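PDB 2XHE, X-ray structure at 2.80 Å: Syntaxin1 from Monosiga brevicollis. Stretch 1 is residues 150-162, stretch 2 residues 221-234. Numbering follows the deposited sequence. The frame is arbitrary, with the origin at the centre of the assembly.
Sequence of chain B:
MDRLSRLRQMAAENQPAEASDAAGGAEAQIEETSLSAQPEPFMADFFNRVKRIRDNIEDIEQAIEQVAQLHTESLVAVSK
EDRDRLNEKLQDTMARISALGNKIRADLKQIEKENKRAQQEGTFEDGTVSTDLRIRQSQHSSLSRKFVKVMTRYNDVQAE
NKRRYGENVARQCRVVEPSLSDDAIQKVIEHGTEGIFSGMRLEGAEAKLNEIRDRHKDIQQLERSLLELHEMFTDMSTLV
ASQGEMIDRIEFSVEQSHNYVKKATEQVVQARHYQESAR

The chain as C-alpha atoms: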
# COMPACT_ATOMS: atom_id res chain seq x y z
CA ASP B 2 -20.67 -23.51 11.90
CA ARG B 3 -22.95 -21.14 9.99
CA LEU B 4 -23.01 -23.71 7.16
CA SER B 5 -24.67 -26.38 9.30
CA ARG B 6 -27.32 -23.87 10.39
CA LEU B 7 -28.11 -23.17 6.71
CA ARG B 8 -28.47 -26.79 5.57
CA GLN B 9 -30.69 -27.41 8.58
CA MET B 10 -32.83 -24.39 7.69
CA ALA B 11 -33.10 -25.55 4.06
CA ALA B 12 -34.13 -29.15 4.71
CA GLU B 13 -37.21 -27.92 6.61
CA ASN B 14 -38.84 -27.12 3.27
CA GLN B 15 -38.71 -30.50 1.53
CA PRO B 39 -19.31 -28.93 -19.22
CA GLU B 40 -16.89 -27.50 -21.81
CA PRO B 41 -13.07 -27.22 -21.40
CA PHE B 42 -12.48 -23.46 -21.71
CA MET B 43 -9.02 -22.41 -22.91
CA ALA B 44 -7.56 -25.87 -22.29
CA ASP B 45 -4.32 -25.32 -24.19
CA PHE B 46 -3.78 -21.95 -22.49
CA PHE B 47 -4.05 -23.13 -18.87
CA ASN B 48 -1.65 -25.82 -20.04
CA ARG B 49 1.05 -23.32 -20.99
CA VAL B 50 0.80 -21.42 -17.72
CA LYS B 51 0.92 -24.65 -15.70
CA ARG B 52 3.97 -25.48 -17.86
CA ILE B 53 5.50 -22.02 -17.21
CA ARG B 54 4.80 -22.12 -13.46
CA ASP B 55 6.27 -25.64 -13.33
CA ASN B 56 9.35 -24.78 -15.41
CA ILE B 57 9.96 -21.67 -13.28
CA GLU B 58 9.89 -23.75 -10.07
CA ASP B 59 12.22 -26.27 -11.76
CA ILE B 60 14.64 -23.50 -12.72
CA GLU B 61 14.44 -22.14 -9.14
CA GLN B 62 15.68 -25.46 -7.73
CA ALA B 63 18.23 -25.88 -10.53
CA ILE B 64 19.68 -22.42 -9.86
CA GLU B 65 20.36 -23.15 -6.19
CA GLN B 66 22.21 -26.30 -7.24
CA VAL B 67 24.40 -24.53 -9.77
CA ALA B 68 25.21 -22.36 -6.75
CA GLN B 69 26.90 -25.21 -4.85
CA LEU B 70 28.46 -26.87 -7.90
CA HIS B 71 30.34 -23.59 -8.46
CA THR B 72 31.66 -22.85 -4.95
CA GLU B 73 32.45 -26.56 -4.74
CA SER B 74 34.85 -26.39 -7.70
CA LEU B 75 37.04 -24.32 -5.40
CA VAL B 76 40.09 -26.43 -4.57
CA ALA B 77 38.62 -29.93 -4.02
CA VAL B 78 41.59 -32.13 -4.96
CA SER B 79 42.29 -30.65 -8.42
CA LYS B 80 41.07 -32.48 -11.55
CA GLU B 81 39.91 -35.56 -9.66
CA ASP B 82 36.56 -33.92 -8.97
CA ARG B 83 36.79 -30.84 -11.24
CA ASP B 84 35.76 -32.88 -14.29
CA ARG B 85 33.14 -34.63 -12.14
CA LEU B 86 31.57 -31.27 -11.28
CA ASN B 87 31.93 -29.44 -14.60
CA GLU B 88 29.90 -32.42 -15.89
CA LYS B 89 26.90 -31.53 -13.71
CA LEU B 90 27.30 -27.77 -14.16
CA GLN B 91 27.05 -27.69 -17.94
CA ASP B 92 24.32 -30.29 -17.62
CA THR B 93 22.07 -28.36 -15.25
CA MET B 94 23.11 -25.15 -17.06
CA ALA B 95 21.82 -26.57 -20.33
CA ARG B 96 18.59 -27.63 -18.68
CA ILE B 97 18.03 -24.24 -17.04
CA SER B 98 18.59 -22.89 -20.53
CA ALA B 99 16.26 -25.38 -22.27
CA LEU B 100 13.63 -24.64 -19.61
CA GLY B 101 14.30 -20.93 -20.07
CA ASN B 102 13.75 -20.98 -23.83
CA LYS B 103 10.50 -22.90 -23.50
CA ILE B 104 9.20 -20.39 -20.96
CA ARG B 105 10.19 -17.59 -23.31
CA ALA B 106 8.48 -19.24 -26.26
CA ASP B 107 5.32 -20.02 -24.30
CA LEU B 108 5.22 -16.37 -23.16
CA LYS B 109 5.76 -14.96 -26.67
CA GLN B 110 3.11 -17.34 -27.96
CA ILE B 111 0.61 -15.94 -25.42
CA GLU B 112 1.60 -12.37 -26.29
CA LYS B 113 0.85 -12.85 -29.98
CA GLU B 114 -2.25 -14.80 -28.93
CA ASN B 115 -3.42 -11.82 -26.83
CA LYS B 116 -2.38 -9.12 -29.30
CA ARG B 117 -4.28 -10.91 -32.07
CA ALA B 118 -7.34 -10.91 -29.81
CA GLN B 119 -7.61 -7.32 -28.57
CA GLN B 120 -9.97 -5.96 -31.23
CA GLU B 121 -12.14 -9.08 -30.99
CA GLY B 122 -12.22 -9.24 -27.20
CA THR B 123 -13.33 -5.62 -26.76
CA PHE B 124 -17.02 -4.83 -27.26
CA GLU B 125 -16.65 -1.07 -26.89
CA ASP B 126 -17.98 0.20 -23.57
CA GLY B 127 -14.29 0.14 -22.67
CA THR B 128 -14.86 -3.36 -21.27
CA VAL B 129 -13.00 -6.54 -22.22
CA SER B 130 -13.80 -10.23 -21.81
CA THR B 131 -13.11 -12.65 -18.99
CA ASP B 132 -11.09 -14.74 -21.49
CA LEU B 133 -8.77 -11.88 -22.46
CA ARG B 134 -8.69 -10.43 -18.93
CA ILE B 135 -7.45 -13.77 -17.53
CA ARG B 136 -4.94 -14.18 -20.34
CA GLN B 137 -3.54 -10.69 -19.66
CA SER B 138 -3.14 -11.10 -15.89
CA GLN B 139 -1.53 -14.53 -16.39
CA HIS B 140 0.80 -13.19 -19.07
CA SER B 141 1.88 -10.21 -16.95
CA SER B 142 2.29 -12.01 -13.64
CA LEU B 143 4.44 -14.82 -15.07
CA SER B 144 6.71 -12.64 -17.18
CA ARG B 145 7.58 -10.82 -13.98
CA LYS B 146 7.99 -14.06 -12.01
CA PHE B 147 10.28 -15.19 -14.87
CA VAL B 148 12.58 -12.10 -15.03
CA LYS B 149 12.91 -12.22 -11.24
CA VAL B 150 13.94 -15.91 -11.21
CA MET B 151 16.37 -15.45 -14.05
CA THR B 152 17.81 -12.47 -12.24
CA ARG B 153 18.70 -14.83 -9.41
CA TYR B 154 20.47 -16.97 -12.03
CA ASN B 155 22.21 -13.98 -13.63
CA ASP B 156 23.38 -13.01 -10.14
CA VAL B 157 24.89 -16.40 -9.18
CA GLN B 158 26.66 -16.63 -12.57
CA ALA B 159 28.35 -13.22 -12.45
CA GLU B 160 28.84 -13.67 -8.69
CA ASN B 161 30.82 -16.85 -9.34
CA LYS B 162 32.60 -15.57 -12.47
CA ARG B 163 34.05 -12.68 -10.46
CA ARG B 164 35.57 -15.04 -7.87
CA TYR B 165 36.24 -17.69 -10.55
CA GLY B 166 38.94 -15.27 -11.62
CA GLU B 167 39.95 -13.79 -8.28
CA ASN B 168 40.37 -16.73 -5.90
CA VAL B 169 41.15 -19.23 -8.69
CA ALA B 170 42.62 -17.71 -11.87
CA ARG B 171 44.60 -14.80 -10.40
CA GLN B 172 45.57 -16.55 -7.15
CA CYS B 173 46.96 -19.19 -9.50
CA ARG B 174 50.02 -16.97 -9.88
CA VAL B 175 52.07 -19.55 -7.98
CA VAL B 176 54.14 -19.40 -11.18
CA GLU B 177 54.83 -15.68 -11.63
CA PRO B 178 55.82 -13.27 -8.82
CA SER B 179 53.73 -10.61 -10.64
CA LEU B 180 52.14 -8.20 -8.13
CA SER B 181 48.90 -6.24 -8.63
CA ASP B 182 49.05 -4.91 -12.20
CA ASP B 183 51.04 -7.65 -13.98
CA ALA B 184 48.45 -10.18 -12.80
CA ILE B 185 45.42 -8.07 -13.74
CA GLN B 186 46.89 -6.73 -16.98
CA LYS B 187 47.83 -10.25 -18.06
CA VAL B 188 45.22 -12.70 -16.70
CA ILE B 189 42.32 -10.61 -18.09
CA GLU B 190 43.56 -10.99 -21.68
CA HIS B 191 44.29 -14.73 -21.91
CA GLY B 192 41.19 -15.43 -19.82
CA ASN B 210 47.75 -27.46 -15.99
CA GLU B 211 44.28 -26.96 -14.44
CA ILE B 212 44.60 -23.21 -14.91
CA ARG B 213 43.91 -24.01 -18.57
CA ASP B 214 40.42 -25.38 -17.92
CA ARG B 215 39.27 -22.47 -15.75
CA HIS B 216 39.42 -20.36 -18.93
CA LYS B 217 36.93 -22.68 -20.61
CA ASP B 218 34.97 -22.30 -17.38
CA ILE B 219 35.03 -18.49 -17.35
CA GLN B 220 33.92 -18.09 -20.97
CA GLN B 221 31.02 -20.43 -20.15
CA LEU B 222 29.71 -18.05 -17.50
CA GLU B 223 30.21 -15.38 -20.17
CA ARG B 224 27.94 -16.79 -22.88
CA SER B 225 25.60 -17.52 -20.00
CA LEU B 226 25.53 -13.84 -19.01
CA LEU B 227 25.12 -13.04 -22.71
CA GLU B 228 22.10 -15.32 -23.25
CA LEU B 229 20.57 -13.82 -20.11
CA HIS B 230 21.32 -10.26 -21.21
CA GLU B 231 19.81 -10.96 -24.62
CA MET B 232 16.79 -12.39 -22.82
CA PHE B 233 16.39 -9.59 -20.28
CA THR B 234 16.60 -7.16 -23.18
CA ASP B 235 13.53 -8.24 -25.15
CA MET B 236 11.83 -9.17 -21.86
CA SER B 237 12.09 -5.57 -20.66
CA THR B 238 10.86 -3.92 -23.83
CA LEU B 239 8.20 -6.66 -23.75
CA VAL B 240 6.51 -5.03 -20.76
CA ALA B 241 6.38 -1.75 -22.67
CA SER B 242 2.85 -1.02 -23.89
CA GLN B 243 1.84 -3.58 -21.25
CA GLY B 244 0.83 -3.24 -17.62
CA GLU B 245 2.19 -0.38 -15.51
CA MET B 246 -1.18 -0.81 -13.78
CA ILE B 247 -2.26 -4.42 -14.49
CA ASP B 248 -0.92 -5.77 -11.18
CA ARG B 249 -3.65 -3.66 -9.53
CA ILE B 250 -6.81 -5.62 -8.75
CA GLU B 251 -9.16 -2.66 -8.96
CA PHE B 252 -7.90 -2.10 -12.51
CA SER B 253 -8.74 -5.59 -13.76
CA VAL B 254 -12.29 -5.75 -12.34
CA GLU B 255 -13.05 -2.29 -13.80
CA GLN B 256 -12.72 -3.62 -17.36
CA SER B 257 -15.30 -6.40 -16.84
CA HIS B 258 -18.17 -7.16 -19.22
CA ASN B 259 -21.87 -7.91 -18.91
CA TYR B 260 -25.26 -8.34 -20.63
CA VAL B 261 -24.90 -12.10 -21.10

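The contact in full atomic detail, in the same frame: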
# COMPACT_ATOMS: atom_id res chain seq x y z
N VAL B 150 13.23 -14.64 -11.42
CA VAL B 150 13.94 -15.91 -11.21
C VAL B 150 15.24 -15.90 -11.98
O VAL B 150 16.28 -16.29 -11.45
CB VAL B 150 13.13 -17.17 -11.65
CG1 VAL B 150 13.96 -18.41 -11.46
CG2 VAL B 150 11.86 -17.31 -10.84
N MET B 151 15.18 -15.46 -13.22
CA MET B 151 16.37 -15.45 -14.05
C MET B 151 17.39 -14.46 -13.51
O MET B 151 18.59 -14.60 -13.74
CB MET B 151 16.03 -15.13 -15.50
CG MET B 151 15.21 -16.23 -16.16
SD MET B 151 15.84 -17.90 -15.81
CE MET B 151 17.02 -18.10 -17.15
N THR B 152 16.92 -13.47 -12.79
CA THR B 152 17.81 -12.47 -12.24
C THR B 152 18.62 -13.12 -11.14
O THR B 152 19.77 -12.78 -10.92
CB THR B 152 17.05 -11.25 -11.72
OG1 THR B 152 16.46 -10.57 -12.83
CG2 THR B 152 17.99 -10.29 -11.00
N ARG B 153 18.00 -14.08 -10.45
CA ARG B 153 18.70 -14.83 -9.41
C ARG B 153 19.81 -15.63 -10.08
O ARG B 153 20.93 -15.68 -9.58
CB ARG B 153 17.74 -15.73 -8.64
CG ARG B 153 18.41 -16.59 -7.59
CD ARG B 153 19.37 -15.77 -6.73
NE ARG B 153 20.06 -16.61 -5.74
CZ ARG B 153 21.23 -16.31 -5.18
NH1 ARG B 153 21.87 -15.19 -5.52
NH2 ARG B 153 21.77 -17.13 -4.29
N TYR B 154 19.49 -16.23 -11.22
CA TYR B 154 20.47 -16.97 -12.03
C TYR B 154 21.59 -16.04 -12.48
O TYR B 154 22.76 -16.28 -12.20
CB TYR B 154 19.77 -17.60 -13.23
CG TYR B 154 20.61 -18.54 -14.06
CD1 TYR B 154 21.29 -19.60 -13.47
CD2 TYR B 154 20.69 -18.40 -15.44
CE1 TYR B 154 22.06 -20.48 -14.24
CE2 TYR B 154 21.45 -19.27 -16.22
CZ TYR B 154 22.13 -20.31 -15.62
OH TYR B 154 22.88 -21.17 -16.39
N ASN B 155 21.23 -14.97 -13.18
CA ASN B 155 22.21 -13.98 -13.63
C ASN B 155 23.14 -13.55 -12.50
O ASN B 155 24.33 -13.29 -12.72
CB ASN B 155 21.51 -12.77 -14.24
CG ASN B 155 22.47 -11.71 -14.73
OD1 ASN B 155 22.90 -10.84 -13.96
ND2 ASN B 155 22.80 -11.75 -16.02
N ASP B 156 22.60 -13.48 -11.28
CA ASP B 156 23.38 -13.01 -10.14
C ASP B 156 24.39 -14.05 -9.65
O ASP B 156 25.52 -13.69 -9.33
CB ASP B 156 22.48 -12.55 -9.00
CG ASP B 156 22.16 -11.06 -9.07
OD1 ASP B 156 22.75 -10.35 -9.92
OD2 ASP B 156 21.33 -10.59 -8.26
N VAL B 157 23.99 -15.32 -9.61
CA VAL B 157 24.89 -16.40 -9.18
C VAL B 157 25.97 -16.69 -10.22
O VAL B 157 27.08 -17.10 -9.87
CB VAL B 157 24.12 -17.69 -8.80
CG1 VAL B 157 23.17 -18.10 -9.90
CG2 VAL B 157 25.08 -18.83 -8.47
N GLN B 158 25.66 -16.48 -11.50
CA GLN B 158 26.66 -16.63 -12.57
C GLN B 158 27.76 -15.57 -12.49
O GLN B 158 28.94 -15.90 -12.34
CB GLN B 158 26.01 -16.63 -13.95
CG GLN B 158 25.15 -17.86 -14.25
CD GLN B 158 25.94 -19.18 -14.28
OE1 GLN B 158 26.25 -19.70 -15.35
NE2 GLN B 158 26.26 -19.71 -13.11
N ALA B 159 27.38 -14.31 -12.59
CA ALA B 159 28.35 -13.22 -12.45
C ALA B 159 29.04 -13.22 -11.09
O ALA B 159 30.22 -12.92 -10.99
CB ALA B 159 27.67 -11.89 -12.70
N GLU B 160 28.29 -13.57 -10.04
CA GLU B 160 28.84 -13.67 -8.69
C GLU B 160 30.00 -14.66 -8.64
O GLU B 160 31.03 -14.38 -8.04
CB GLU B 160 27.75 -14.11 -7.71
CG GLU B 160 28.21 -14.40 -6.28
CD GLU B 160 27.04 -14.70 -5.33
OE1 GLU B 160 27.23 -15.45 -4.35
OE2 GLU B 160 25.92 -14.18 -5.57
N ASN B 161 29.80 -15.81 -9.29
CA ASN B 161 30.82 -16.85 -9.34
C ASN B 161 31.94 -16.55 -10.34
O ASN B 161 33.09 -16.90 -10.10
CB ASN B 161 30.20 -18.23 -9.61
CG ASN B 161 29.85 -18.99 -8.33
OD1 ASN B 161 28.71 -19.41 -8.13
ND2 ASN B 161 30.83 -19.16 -7.45
N LYS B 162 31.60 -15.89 -11.45
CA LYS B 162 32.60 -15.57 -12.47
C LYS B 162 33.61 -14.53 -11.98
O LYS B 162 34.74 -14.48 -12.46
CB LYS B 162 31.93 -15.07 -13.75
CG LYS B 162 32.91 -14.57 -14.80
CD LYS B 162 32.27 -13.50 -15.65
CE LYS B 162 33.31 -12.53 -16.19
NZ LYS B 162 32.67 -11.22 -16.55
N GLN B 221 32.35 -19.81 -20.26
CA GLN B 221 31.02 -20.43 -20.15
C GLN B 221 30.09 -19.42 -19.48
O GLN B 221 29.08 -18.99 -20.05
CB GLN B 221 31.07 -21.73 -19.35
CG GLN B 221 31.22 -23.01 -20.19
CD GLN B 221 29.89 -23.58 -20.66
OE1 GLN B 221 29.16 -22.94 -21.43
NE2 GLN B 221 29.56 -24.79 -20.21
N LEU B 222 30.44 -19.05 -18.25
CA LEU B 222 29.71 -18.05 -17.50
C LEU B 222 29.49 -16.78 -18.31
O LEU B 222 28.59 -15.99 -18.01
CB LEU B 222 30.47 -17.71 -16.22
CG LEU B 222 30.77 -18.92 -15.34
CD1 LEU B 222 31.35 -18.47 -14.01
CD2 LEU B 222 29.52 -19.73 -15.13
N GLU B 223 30.30 -16.58 -19.34
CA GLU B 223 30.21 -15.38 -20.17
C GLU B 223 29.13 -15.47 -21.26
O GLU B 223 28.43 -14.49 -21.51
CB GLU B 223 31.56 -15.04 -20.79
CG GLU B 223 32.45 -14.16 -19.92
CD GLU B 223 31.96 -12.72 -19.84
OE1 GLU B 223 30.74 -12.48 -19.97
OE2 GLU B 223 32.81 -11.83 -19.65
N ARG B 224 29.02 -16.62 -21.91
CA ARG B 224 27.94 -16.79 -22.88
C ARG B 224 26.65 -17.12 -22.15
O ARG B 224 25.56 -17.09 -22.73
CB ARG B 224 28.28 -17.83 -23.97
CG ARG B 224 28.88 -19.13 -23.46
CD ARG B 224 29.06 -20.11 -24.62
NE ARG B 224 29.99 -21.18 -24.28
CZ ARG B 224 31.31 -21.07 -24.35
NH1 ARG B 224 31.85 -19.92 -24.74
NH2 ARG B 224 32.10 -22.09 -24.03
N SER B 225 26.77 -17.42 -20.86
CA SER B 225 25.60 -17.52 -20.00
C SER B 225 25.06 -16.11 -19.78
O SER B 225 23.92 -15.81 -20.11
CB SER B 225 25.96 -18.18 -18.68
OG SER B 225 24.80 -18.72 -18.05
N LEU B 226 25.90 -15.23 -19.22
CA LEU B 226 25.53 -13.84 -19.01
C LEU B 226 25.02 -13.17 -20.29
O LEU B 226 24.14 -12.31 -20.24
CB LEU B 226 26.71 -13.05 -18.42
CG LEU B 226 27.16 -13.53 -17.04
CD1 LEU B 226 28.51 -12.92 -16.68
CD2 LEU B 226 26.13 -13.22 -15.97
N LEU B 227 25.56 -13.59 -21.42
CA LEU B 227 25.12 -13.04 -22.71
C LEU B 227 23.71 -13.50 -23.11
O LEU B 227 22.90 -12.68 -23.54
CB LEU B 227 26.14 -13.37 -23.80
CG LEU B 227 26.73 -12.11 -24.42
CD1 LEU B 227 28.08 -12.39 -25.09
CD2 LEU B 227 25.73 -11.46 -25.38
N GLU B 228 23.43 -14.79 -22.99
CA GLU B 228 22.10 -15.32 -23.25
C GLU B 228 21.08 -14.58 -22.37
O GLU B 228 20.07 -14.07 -22.85
CB GLU B 228 22.04 -16.82 -22.94
CG GLU B 228 22.13 -17.75 -24.15
CD GLU B 228 23.53 -17.83 -24.75
OE1 GLU B 228 24.21 -16.78 -24.83
OE2 GLU B 228 23.94 -18.93 -25.16
N LEU B 229 21.38 -14.53 -21.08
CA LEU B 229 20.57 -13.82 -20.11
C LEU B 229 20.33 -12.37 -20.50
O LEU B 229 19.18 -11.93 -20.58
CB LEU B 229 21.24 -13.88 -18.74
CG LEU B 229 21.23 -15.28 -18.12
CD1 LEU B 229 21.93 -15.26 -16.77
CD2 LEU B 229 19.79 -15.79 -18.00
N HIS B 230 21.42 -11.63 -20.73
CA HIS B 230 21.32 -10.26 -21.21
C HIS B 230 20.39 -10.15 -22.42
O HIS B 230 19.47 -9.33 -22.43
CB HIS B 230 22.69 -9.70 -21.57
CG HIS B 230 22.64 -8.31 -22.13
ND1 HIS B 230 22.92 -7.20 -21.36
CD2 HIS B 230 22.31 -7.86 -23.36
CE1 HIS B 230 22.78 -6.12 -22.11
NE2 HIS B 230 22.41 -6.49 -23.32
N GLU B 231 20.65 -10.96 -23.44
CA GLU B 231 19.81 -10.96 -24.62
C GLU B 231 18.36 -11.15 -24.20
O GLU B 231 17.47 -10.48 -24.70
CB GLU B 231 20.22 -12.07 -25.58
CG GLU B 231 19.36 -12.15 -26.83
CD GLU B 231 19.00 -13.58 -27.19
OE1 GLU B 231 19.77 -14.21 -27.96
OE2 GLU B 231 17.95 -14.07 -26.72
N MET B 232 18.15 -12.07 -23.26
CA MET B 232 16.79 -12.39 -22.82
C MET B 232 16.16 -11.20 -22.08
O MET B 232 15.08 -10.72 -22.45
CB MET B 232 16.80 -13.64 -21.93
CG MET B 232 15.43 -14.09 -21.46
SD MET B 232 14.84 -13.20 -20.01
CE MET B 232 16.04 -13.71 -18.78
N PHE B 233 16.84 -10.74 -21.04
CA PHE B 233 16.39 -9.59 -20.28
C PHE B 233 16.05 -8.43 -21.20
O PHE B 233 15.10 -7.69 -20.95
CB PHE B 233 17.45 -9.16 -19.26
CG PHE B 233 17.58 -10.10 -18.08
CD1 PHE B 233 16.47 -10.52 -17.37
CD2 PHE B 233 18.83 -10.52 -17.66
CE1 PHE B 233 16.60 -11.35 -16.28
CE2 PHE B 233 18.96 -11.35 -16.58
CZ PHE B 233 17.84 -11.77 -15.89
N THR B 234 16.82 -8.29 -22.27
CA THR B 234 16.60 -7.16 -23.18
C THR B 234 15.20 -7.16 -23.79
O THR B 234 14.43 -6.22 -23.58
CB THR B 234 17.68 -7.07 -24.27
OG1 THR B 234 18.97 -6.91 -23.66
CG2 THR B 234 17.40 -5.89 -25.16

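Two helices of one chain pack side by side in a nearly antiparallel arrangement, in which a stripe of leucine, methionine and phenylalanine on the second helix packs against a mixed face of the first, where Asn155, Gln158 and Lys162 contribute as well as Met151, with one serine-to-glutamine hydrogen bond and one salt bridge added. The axes come within 9.6 Å and their N-to-C directions differ by 151°, so residues early in one helix meet residues late in the other; the nearest backbone pairs are Asn155 with Leu226 and Gln158 with Leu222, whose CA atoms lie 6.3 Å and 6.0 Å apart.

The second helix supplies a stripe of Leu222, Ser225, Leu226, Leu229, Met232 and Phe233, the three- and four-residue spacing that keeps side chains on one face of a helix. Leu226 is its knob: the CA-to-CB bond points sideways, yet the end of the side chain comes nearer and sits among Asn155, Gln158, Ala159 and Lys162, with CD2 3.9 Å from Ala159 CB. One turn on, Leu229 reaches both Tyr154, whose CD2 is 3.6 Å from Leu229 CD1, and Asn155, whose CA is 3.4 Å from that same methyl.

Met151 closes the apolar end. Its CE lies 3.7 Å from Leu229 CD2, and its CB lies 3.6 Å from Met232 CE and 3.8 Å from Phe233 CZ. The Phe233 ring meets Met151 C and Asn155 CB at its edge, near its plane, with CE2 3.7 Å from Asn155 CB.

Two polar pairs cross the contact. Ser225 OG donates a hydrogen bond to Gln158 OE1 at 3.2 Å, while Gln158 NE2 and Asn155 OD1 are satisfied elsewhere in the structure. At the other end, Lys162 does two jobs along its length: CB packs 3.5 Å from Leu222 CD1, and NZ forms a salt bridge with Glu223 OE2 at 3.2 Å, its hydrogen bond weak.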